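Local atomic coordinates of methylocystis parvus OBBP MbnE (Methylocystis parvus OBBP, PDB entry 5ICQ), a protein that probably binds methanobactin in the periplasm, acting as the solute-binding component of a methanobactin uptake system. Residues A[150-155]-A[165-170]; A[276-281]-A[306-311]; A[340-345]-A[444-449]. All coordinates share one frame; numbering follows the deposited sequence.

Contact 1 (A[150-155]-A[165-170]); sequences FSFDLL and IAYGLV
F152 and Y167 lay their rings alongside each other between two consecutive helices, sliding past one another from opposite directions. The planes are inclined by only 27°, but the centroids stand 5.5 Å apart, so there is little ring overlap. Contact is instead made by the outer part of the phenylalanine against the root of the tyrosine: F152 CE1 comes to 3.5 Å from Y167 CB and lies 3.8 Å from Y167 CG. The far end of the same ring continues past the tyrosine, where F152 CZ lies 3.9 Å from V170 CB, on the chain just beyond the helix, and also near the carbonyl oxygen of Y167. F152 gets there because its CG is anti to the backbone N (chi1 173°), which swings the ring out across the gap between the helices. L155, one turn further on, meets the tyrosine differently: its CB sits at the ring edge, near the plane, 3.6 Å from Y167 CE2. F152 thus meets the root of the tyrosine and L155 one edge of its ring. With an alanine in place of F152, Y167 CB and V170 would probably lose their shared apolar partner, leaving a gap between the two segments. The phenol oxygen of Y167 is bonded to Q163, one turn back in its own helix. Together, helices 145-158 and 161-168 form a helical hairpin; L197 of helix 193-198 touches the side chains of both F152 and Y167, M200 covers Y167 and L155, and the F152 ring also meets that of Y183 in strand 180-184 of the antiparallel sheet.

Contact 2 (A[276-281]-A[306-311]); sequences EAFKAG and GRMARE
M308 and F278 form a Met-aromatic contact that joins the C-terminal end of helix 271-279 to the start of strand 308-313. The thioether sulfur lies over one face of the ring, 3.8 Å above its plane and displaced toward the rim; M308 SD is 4.1 Å from the F278 centroid, on a line 24° off the ring normal. F278 offers that face with its CG anti to the backbone N (chi1 180°), while the methionine, extended beyond CG, slides past the ring in the opposite direction and reaches the helix end with its methyl group.

Backbone atoms of the last helical turn supply the second kind of contact. M308 CE approaches the carbonyl oxygen of F278 to 3.3 Å and also touches K279 O, so an apolar methyl is seated against carbonyls at the helix terminus. The termination itself is a Schellman motif, with positive phi at G281 (83°) and two bonds back into the last turn, among them G281 N to F278 O at 3.0 Å. A beta carbon on G281 would come near M308 CE and collide with the carbonyl oxygen of the residue before it.

Charged groups lie round the methionine-phenylalanine contact. K279 NZ forms a salt bridge with E276 OE2, one turn back along the helix, on the syn side but tilted out of the carboxylate plane, and R307 pairs with D305. On the strand side, R310 makes a cation-pi contact with W294, and E311 bridges to R586. F300 packs on both F278 and M308, while A579 of the neighbouring strand 576-581 touches the phenylalanine. The side-chain approach is made by two ring atoms, F278 CE2 and CZ, of which CE2 lies 3.8 Å from M308 SD.

Contact 3 (A[340-345]-A[444-449]); sequences EAFGMM and FSFEIM
The carbonyl oxygen of F342 takes two hydrogen bonds, one from the backbone of M345 (M345 N to F342 O, 3.1 Å) and one with the hydroxyl of Y462, which probably helps to hold the backbone at the base of the F342 side chain. That ring is the centre of an aromatic cluster with F444 and F446. It enters F444 edge first in a T-shaped stack, with centroids 5.1 Å apart and planes at 70°; F342 CZ stands 3.6 Å above the plane of the F444 ring, toward its rim, and F342 CE2 lies 3.5 Å from F444 CE1. Against F446 the geometry changes. These planes are inclined by only 30° but slid apart, so that F342 CE2 to F446 CE1 (3.7 Å) is the main touch. F444 and F446 diverge at chi1: F444 has its CG anti to the backbone N, whereas F446 holds its CG between N and the carbonyl carbon (73°), which brings both rings round F342. Within segment 444-449, F446 CD1 lies in plane at the edge of F444.

F333 adds an edge-to-face partner to F446, and L466 touches both F342 and F446. L466 belongs to helix 453-467, the connection in a beta-alpha-beta crossover between the parallel strands 442-450 and 472-477; through F342 the cluster joins helix 336-343 to this sheet.

Overall arrangement
The three contacts follow one another along the chain and lie far apart, with centres about 43 to 44 Å from each other and no atoms touching; no helix or strand is shared. Contact 1 and contact 3 are buried, whereas contact 2 is partly buried, with ionic pairs on its flanks. Contact 1 joins helix to helix, while contacts 2 and 3 each bring a helix against a strand, one at an edge strand of a small antiparallel sheet, the other on a mixed sheet. Aromatic rings appear throughout: slid alongside in 1, under a sulfur in 2, clustered in 3. Contacts 1 and 3 rest on aromatic and aliphatic packing, while contact 2 also sets a methyl group against helix-end carbonyls.

Contact 1 (A[150-155]-A[165-170])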
loop_
_atom_site.group_PDB
_atom_site.type_symbol
_atom_site.label_atom_id
_atom_site.label_comp_id
_atom_site.label_asym_id
_atom_site.label_seq_id
_atom_site.Cartn_x
_atom_site.Cartn_y
_atom_site.Cartn_z
ATOM N N PHE A 150 5.993 -23.499 14.839
ATOM C CA PHE A 150 4.560 -23.530 15.123
ATOM C C PHE A 150 3.829 -22.419 14.377
ATOM O O PHE A 150 2.757 -22.642 13.796
ATOM C CB PHE A 150 4.349 -23.400 16.633
ATOM C CG PHE A 150 2.964 -22.960 17.037
ATOM C CD1 PHE A 150 1.933 -23.882 17.129
ATOM C CD2 PHE A 150 2.706 -21.636 17.364
ATOM C CE1 PHE A 150 0.658 -23.499 17.516
ATOM C CE2 PHE A 150 1.426 -21.236 17.745
ATOM C CZ PHE A 150 0.398 -22.181 17.828
ATOM N N SER A 151 4.401 -21.210 14.385
ATOM C CA SER A 151 3.756 -20.079 13.728
ATOM C C SER A 151 3.768 -20.247 12.217
ATOM O O SER A 151 2.770 -19.957 11.544
ATOM C CB SER A 151 4.456 -18.779 14.128
ATOM O OG SER A 151 4.396 -18.572 15.533
ATOM N N PHE A 152 4.903 -20.689 11.672
ATOM C CA PHE A 152 5.000 -20.955 10.240
ATOM C C PHE A 152 3.956 -21.973 9.800
ATOM O O PHE A 152 3.227 -21.747 8.829
ATOM C CB PHE A 152 6.409 -21.447 9.909
ATOM C CG PHE A 152 6.571 -21.916 8.489
ATOM C CD1 PHE A 152 6.730 -21.001 7.458
ATOM C CD2 PHE A 152 6.579 -23.272 8.189
ATOM C CE1 PHE A 152 6.884 -21.432 6.143
ATOM C CE2 PHE A 152 6.734 -23.708 6.873
ATOM C CZ PHE A 152 6.889 -22.784 5.855
ATOM N N ASP A 153 3.869 -23.104 10.506
ATOM C CA ASP A 153 2.895 -24.136 10.144
ATOM C C ASP A 153 1.462 -23.626 10.240
ATOM O O ASP A 153 0.633 -23.914 9.367
ATOM C CB ASP A 153 3.064 -25.360 11.037
ATOM C CG ASP A 153 4.341 -26.110 10.757
ATOM O OD1 ASP A 153 4.814 -26.067 9.599
ATOM O OD2 ASP A 153 4.860 -26.756 11.694
ATOM N N LEU A 154 1.149 -22.886 11.306
ATOM C CA LEU A 154 -0.211 -22.388 11.504
ATOM C C LEU A 154 -0.592 -21.392 10.419
ATOM O O LEU A 154 -1.695 -21.448 9.862
ATOM C CB LEU A 154 -0.336 -21.734 12.882
ATOM C CG LEU A 154 -1.642 -20.996 13.195
ATOM C CD1 LEU A 154 -2.822 -21.970 13.192
ATOM C CD2 LEU A 154 -1.534 -20.282 14.534
ATOM N N LEU A 155 0.310 -20.462 10.115
ATOM C CA LEU A 155 -0.011 -19.418 9.152
ATOM C C LEU A 155 -0.012 -19.955 7.730
ATOM O O LEU A 155 -0.775 -19.468 6.882
ATOM C CB LEU A 155 0.982 -18.266 9.300
ATOM C CG LEU A 155 0.819 -17.553 10.641
ATOM C CD1 LEU A 155 2.018 -16.646 10.948
ATOM C CD2 LEU A 155 -0.483 -16.762 10.669
ATOM N N ILE A 165 0.365 -18.988 0.095
ATOM C CA ILE A 165 1.083 -19.372 -1.115
ATOM C C ILE A 165 2.584 -19.204 -0.921
ATOM O O ILE A 165 3.375 -20.074 -1.310
ATOM C CB ILE A 165 0.574 -18.566 -2.323
ATOM C CG1 ILE A 165 -0.894 -18.891 -2.602
ATOM C CG2 ILE A 165 1.413 -18.871 -3.550
ATOM C CD1 ILE A 165 -1.466 -18.109 -3.768
ATOM N N ALA A 166 2.999 -18.094 -0.307
ATOM C CA ALA A 166 4.424 -17.854 -0.094
ATOM C C ALA A 166 5.031 -18.915 0.817
ATOM O O ALA A 166 6.050 -19.525 0.481
ATOM C CB ALA A 166 4.641 -16.454 0.489
ATOM N N TYR A 167 4.428 -19.138 1.992
ATOM C CA TYR A 167 4.984 -20.137 2.901
ATOM C C TYR A 167 4.930 -21.521 2.274
ATOM O O TYR A 167 5.789 -22.362 2.555
ATOM C CB TYR A 167 4.251 -20.142 4.250
ATOM C CG TYR A 167 4.311 -18.843 5.052
ATOM C CD1 TYR A 167 5.002 -17.725 4.589
ATOM C CD2 TYR A 167 3.666 -18.746 6.277
ATOM C CE1 TYR A 167 5.032 -16.534 5.330
ATOM C CE2 TYR A 167 3.683 -17.570 7.020
ATOM C CZ TYR A 167 4.362 -16.467 6.543
ATOM O OH TYR A 167 4.358 -15.312 7.297
ATOM N N GLY A 168 3.944 -21.766 1.405
ATOM C CA GLY A 168 3.854 -23.034 0.702
ATOM C C GLY A 168 4.997 -23.295 -0.258
ATOM O O GLY A 168 5.194 -24.439 -0.666
ATOM N N LEU A 169 5.756 -22.261 -0.629
ATOM C CA LEU A 169 6.893 -22.455 -1.519
ATOM C C LEU A 169 8.106 -23.022 -0.800
ATOM O O LEU A 169 9.000 -23.565 -1.457
ATOM C CB LEU A 169 7.280 -21.133 -2.190
ATOM C CG LEU A 169 6.272 -20.452 -3.115
ATOM C CD1 LEU A 169 6.758 -19.057 -3.474
ATOM C CD2 LEU A 169 6.076 -21.283 -4.371
ATOM N N VAL A 170 8.156 -22.908 0.531
ATOM C CA VAL A 170 9.318 -23.369 1.280
ATOM C C VAL A 170 9.452 -24.878 1.144
ATOM O O VAL A 170 8.473 -25.617 1.287
ATOM C CB VAL A 170 9.190 -22.955 2.755
ATOM C CG1 VAL A 170 10.316 -23.559 3.578
ATOM C CG2 VAL A 170 9.190 -21.440 2.874
#

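Contact 2 (A[276-281]-A[306-311])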
loop_
_atom_site.group_PDB
_atom_site.type_symbol
_atom_site.label_atom_id
_atom_site.label_comp_id
_atom_site.label_asym_id
_atom_site.label_seq_id
_atom_site.Cartn_x
_atom_site.Cartn_y
_atom_site.Cartn_z
ATOM N N GLU A 276 -15.201 15.474 15.766
ATOM C CA GLU A 276 -15.641 16.221 16.939
ATOM C C GLU A 276 -14.845 15.831 18.178
ATOM O O GLU A 276 -14.524 16.685 19.009
ATOM C CB GLU A 276 -17.138 16.011 17.179
ATOM C CG GLU A 276 -18.047 16.668 16.138
ATOM C CD GLU A 276 -17.801 18.161 15.984
ATOM O OE1 GLU A 276 -17.569 18.844 17.007
ATOM O OE2 GLU A 276 -17.840 18.652 14.835
ATOM N N ALA A 277 -14.520 14.544 18.326
ATOM C CA ALA A 277 -13.723 14.128 19.479
ATOM C C ALA A 277 -12.338 14.765 19.449
ATOM O O ALA A 277 -11.798 15.145 20.495
ATOM C CB ALA A 277 -13.614 12.604 19.526
ATOM N N PHE A 278 -11.749 14.897 18.257
ATOM C CA PHE A 278 -10.472 15.598 18.140
ATOM C C PHE A 278 -10.610 17.063 18.546
ATOM O O PHE A 278 -9.800 17.588 19.320
ATOM C CB PHE A 278 -9.939 15.494 16.712
ATOM C CG PHE A 278 -8.634 16.197 16.514
ATOM C CD1 PHE A 278 -7.452 15.616 16.953
ATOM C CD2 PHE A 278 -8.580 17.439 15.896
ATOM C CE1 PHE A 278 -6.240 16.265 16.780
ATOM C CE2 PHE A 278 -7.364 18.094 15.721
ATOM C CZ PHE A 278 -6.200 17.507 16.165
ATOM N N LYS A 279 -11.631 17.746 18.026
ATOM C CA LYS A 279 -11.809 19.151 18.372
ATOM C C LYS A 279 -12.026 19.340 19.871
ATOM O O LYS A 279 -11.569 20.336 20.444
ATOM C CB LYS A 279 -12.973 19.744 17.583
ATOM C CG LYS A 279 -12.682 19.921 16.106
ATOM C CD LYS A 279 -13.698 20.866 15.468
ATOM C CE LYS A 279 -15.070 20.240 15.383
ATOM N NZ LYS A 279 -16.064 21.163 14.754
ATOM N N ALA A 280 -12.684 18.387 20.525
ATOM C CA ALA A 280 -12.916 18.469 21.960
ATOM C C ALA A 280 -11.693 18.097 22.787
ATOM O O ALA A 280 -11.746 18.201 24.014
ATOM C CB ALA A 280 -14.094 17.570 22.356
ATOM N N GLY A 281 -10.598 17.667 22.162
ATOM C CA GLY A 281 -9.409 17.327 22.921
ATOM C C GLY A 281 -9.399 15.933 23.509
ATOM O O GLY A 281 -8.551 15.643 24.363
ATOM N N GLY A 306 -2.963 27.375 19.924
ATOM C CA GLY A 306 -1.778 26.550 20.051
ATOM C C GLY A 306 -1.937 25.238 20.797
ATOM O O GLY A 306 -0.943 24.520 20.959
ATOM N N ARG A 307 -3.138 24.901 21.269
ATOM C CA ARG A 307 -3.337 23.602 21.909
ATOM C C ARG A 307 -3.266 22.455 20.904
ATOM O O ARG A 307 -2.952 21.318 21.277
ATOM C CB ARG A 307 -4.679 23.573 22.631
ATOM C CG ARG A 307 -4.710 24.350 23.960
ATOM C CD ARG A 307 -6.117 24.340 24.543
ATOM N NE ARG A 307 -7.012 25.234 23.804
ATOM C CZ ARG A 307 -8.339 25.139 23.804
ATOM N NH1 ARG A 307 -8.939 24.181 24.497
ATOM N NH2 ARG A 307 -9.068 26.000 23.102
ATOM N N MET A 308 -3.598 22.720 19.645
ATOM C CA MET A 308 -3.511 21.730 18.581
ATOM C C MET A 308 -2.908 22.389 17.351
ATOM O O MET A 308 -2.915 23.614 17.218
ATOM C CB MET A 308 -4.886 21.132 18.258
ATOM C CG MET A 308 -5.560 20.489 19.450
ATOM S SD MET A 308 -7.221 19.944 19.056
ATOM C CE MET A 308 -7.969 19.905 20.686
ATOM N N ALA A 309 -2.387 21.564 16.442
ATOM C CA ALA A 309 -1.742 22.064 15.237
ATOM C C ALA A 309 -2.047 21.130 14.077
ATOM O O ALA A 309 -2.277 19.937 14.270
ATOM C CB ALA A 309 -0.221 22.184 15.434
ATOM N N ARG A 310 -2.040 21.665 12.866
ATOM C CA ARG A 310 -2.155 20.811 11.695
ATOM C C ARG A 310 -0.954 21.023 10.783
ATOM O O ARG A 310 -0.310 22.078 10.807
ATOM C CB ARG A 310 -3.457 21.055 10.955
ATOM C CG ARG A 310 -3.600 22.422 10.346
ATOM C CD ARG A 310 -4.730 22.362 9.355
ATOM N NE ARG A 310 -5.059 23.653 8.780
ATOM C CZ ARG A 310 -5.812 23.802 7.695
ATOM N NH1 ARG A 310 -6.294 22.736 7.069
ATOM N NH2 ARG A 310 -6.084 25.017 7.241
ATOM N N GLU A 311 -0.629 19.992 10.007
ATOM C CA GLU A 311 0.569 19.998 9.178
ATOM C C GLU A 311 0.319 19.181 7.925
ATOM O O GLU A 311 -0.491 18.247 7.932
ATOM C CB GLU A 311 1.785 19.370 9.879
ATOM C CG GLU A 311 1.999 19.695 11.330
ATOM C CD GLU A 311 3.275 19.050 11.841
ATOM O OE1 GLU A 311 4.360 19.436 11.359
ATOM O OE2 GLU A 311 3.191 18.139 12.691
#

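Contact 3 (A[340-345]-A[444-449])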
loop_
_atom_site.group_PDB
_atom_site.type_symbol
_atom_site.label_atom_id
_atom_site.label_comp_id
_atom_site.label_asym_id
_atom_site.label_seq_id
_atom_site.Cartn_x
_atom_site.Cartn_y
_atom_site.Cartn_z
ATOM N N GLU A 340 -6.369 5.479 -25.392
ATOM C CA GLU A 340 -5.618 6.727 -25.240
ATOM C C GLU A 340 -6.484 7.935 -25.576
ATOM O O GLU A 340 -6.487 8.938 -24.847
ATOM C CB GLU A 340 -4.358 6.721 -26.113
ATOM C CG GLU A 340 -3.639 8.080 -26.069
ATOM C CD GLU A 340 -2.261 8.089 -26.717
ATOM O OE1 GLU A 340 -1.902 7.123 -27.418
ATOM O OE2 GLU A 340 -1.524 9.078 -26.507
ATOM N N ALA A 341 -7.228 7.859 -26.687
ATOM C CA ALA A 341 -8.081 8.978 -27.084
ATOM C C ALA A 341 -9.146 9.284 -26.036
ATOM O O ALA A 341 -9.403 10.454 -25.721
ATOM C CB ALA A 341 -8.747 8.673 -28.428
ATOM N N PHE A 342 -9.800 8.249 -25.497
ATOM C CA PHE A 342 -10.810 8.495 -24.475
ATOM C C PHE A 342 -10.184 9.133 -23.244
ATOM O O PHE A 342 -10.792 10.001 -22.604
ATOM C CB PHE A 342 -11.519 7.197 -24.085
ATOM C CG PHE A 342 -12.640 6.804 -25.002
ATOM C CD1 PHE A 342 -12.636 7.169 -26.341
ATOM C CD2 PHE A 342 -13.716 6.063 -24.512
ATOM C CE1 PHE A 342 -13.680 6.787 -27.183
ATOM C CE2 PHE A 342 -14.759 5.680 -25.344
ATOM C CZ PHE A 342 -14.740 6.041 -26.685
ATOM N N GLY A 343 -8.961 8.725 -22.912
ATOM C CA GLY A 343 -8.278 9.296 -21.766
ATOM C C GLY A 343 -8.028 10.782 -21.907
ATOM O O GLY A 343 -8.008 11.506 -20.912
ATOM N N MET A 344 -7.843 11.256 -23.141
ATOM C CA MET A 344 -7.620 12.678 -23.385
ATOM C C MET A 344 -8.797 13.534 -22.966
ATOM O O MET A 344 -8.639 14.745 -22.779
ATOM C CB MET A 344 -7.369 12.931 -24.869
ATOM C CG MET A 344 -6.070 12.392 -25.384
ATOM S SD MET A 344 -5.977 12.702 -27.159
ATOM C CE MET A 344 -4.369 11.976 -27.477
ATOM N N MET A 345 -9.980 12.948 -22.860
ATOM C CA MET A 345 -11.165 13.749 -22.623
ATOM C C MET A 345 -11.461 13.962 -21.147
ATOM O O MET A 345 -12.346 14.757 -20.823
ATOM C CB MET A 345 -12.366 13.108 -23.306
ATOM C CG MET A 345 -12.202 12.971 -24.821
ATOM S SD MET A 345 -11.895 14.545 -25.669
ATOM C CE MET A 345 -13.397 15.447 -25.276
ATOM N N PHE A 444 -21.109 4.563 -30.607
ATOM C CA PHE A 444 -20.289 4.103 -29.488
ATOM C C PHE A 444 -20.986 4.459 -28.179
ATOM O O PHE A 444 -21.315 5.633 -27.943
ATOM C CB PHE A 444 -18.886 4.717 -29.533
ATOM C CG PHE A 444 -17.870 3.942 -28.729
ATOM C CD1 PHE A 444 -17.896 3.967 -27.340
ATOM C CD2 PHE A 444 -16.921 3.150 -29.365
ATOM C CE1 PHE A 444 -16.981 3.243 -26.592
ATOM C CE2 PHE A 444 -15.999 2.415 -28.622
ATOM C CZ PHE A 444 -16.032 2.465 -27.233
ATOM N N SER A 445 -21.226 3.455 -27.335
ATOM C CA SER A 445 -21.781 3.735 -26.018
ATOM C C SER A 445 -21.304 2.685 -25.023
ATOM O O SER A 445 -21.029 1.539 -25.386
ATOM C CB SER A 445 -23.315 3.805 -26.046
ATOM O OG SER A 445 -23.889 2.530 -26.109
ATOM N N PHE A 446 -21.190 3.097 -23.763
ATOM C CA PHE A 446 -20.708 2.188 -22.730
ATOM C C PHE A 446 -21.180 2.681 -21.374
ATOM O O PHE A 446 -21.721 3.780 -21.239
ATOM C CB PHE A 446 -19.178 2.033 -22.773
ATOM C CG PHE A 446 -18.386 3.239 -22.276
ATOM C CD1 PHE A 446 -18.095 4.295 -23.125
ATOM C CD2 PHE A 446 -17.886 3.275 -20.976
ATOM C CE1 PHE A 446 -17.340 5.380 -22.686
ATOM C CE2 PHE A 446 -17.133 4.366 -20.518
ATOM C CZ PHE A 446 -16.855 5.419 -21.377
ATOM N N GLU A 447 -20.961 1.850 -20.364
ATOM C CA GLU A 447 -21.421 2.136 -19.016
ATOM C C GLU A 447 -20.231 2.206 -18.071
ATOM O O GLU A 447 -19.339 1.353 -18.135
ATOM C CB GLU A 447 -22.389 1.048 -18.556
ATOM C CG GLU A 447 -22.756 1.125 -17.086
ATOM C CD GLU A 447 -23.413 -0.164 -16.613
ATOM O OE1 GLU A 447 -24.651 -0.244 -16.606
ATOM O OE2 GLU A 447 -22.675 -1.106 -16.278
ATOM N N ILE A 448 -20.217 3.210 -17.190
ATOM C CA ILE A 448 -19.269 3.262 -16.074
ATOM C C ILE A 448 -19.997 2.800 -14.825
ATOM O O ILE A 448 -20.943 3.457 -14.374
ATOM C CB ILE A 448 -18.703 4.676 -15.855
ATOM C CG1 ILE A 448 -18.017 5.202 -17.120
ATOM C CG2 ILE A 448 -17.721 4.675 -14.649
ATOM C CD1 ILE A 448 -17.538 6.662 -16.985
ATOM N N MET A 449 -19.549 1.697 -14.235
ATOM C CA MET A 449 -20.155 1.210 -13.003
ATOM C C MET A 449 -19.477 1.884 -11.816
ATOM O O MET A 449 -18.246 1.890 -11.728
ATOM C CB MET A 449 -20.024 -0.314 -12.904
ATOM C CG MET A 449 -20.508 -0.881 -11.591
ATOM S SD MET A 449 -20.366 -2.698 -11.522
ATOM C CE MET A 449 -18.596 -2.925 -11.331
#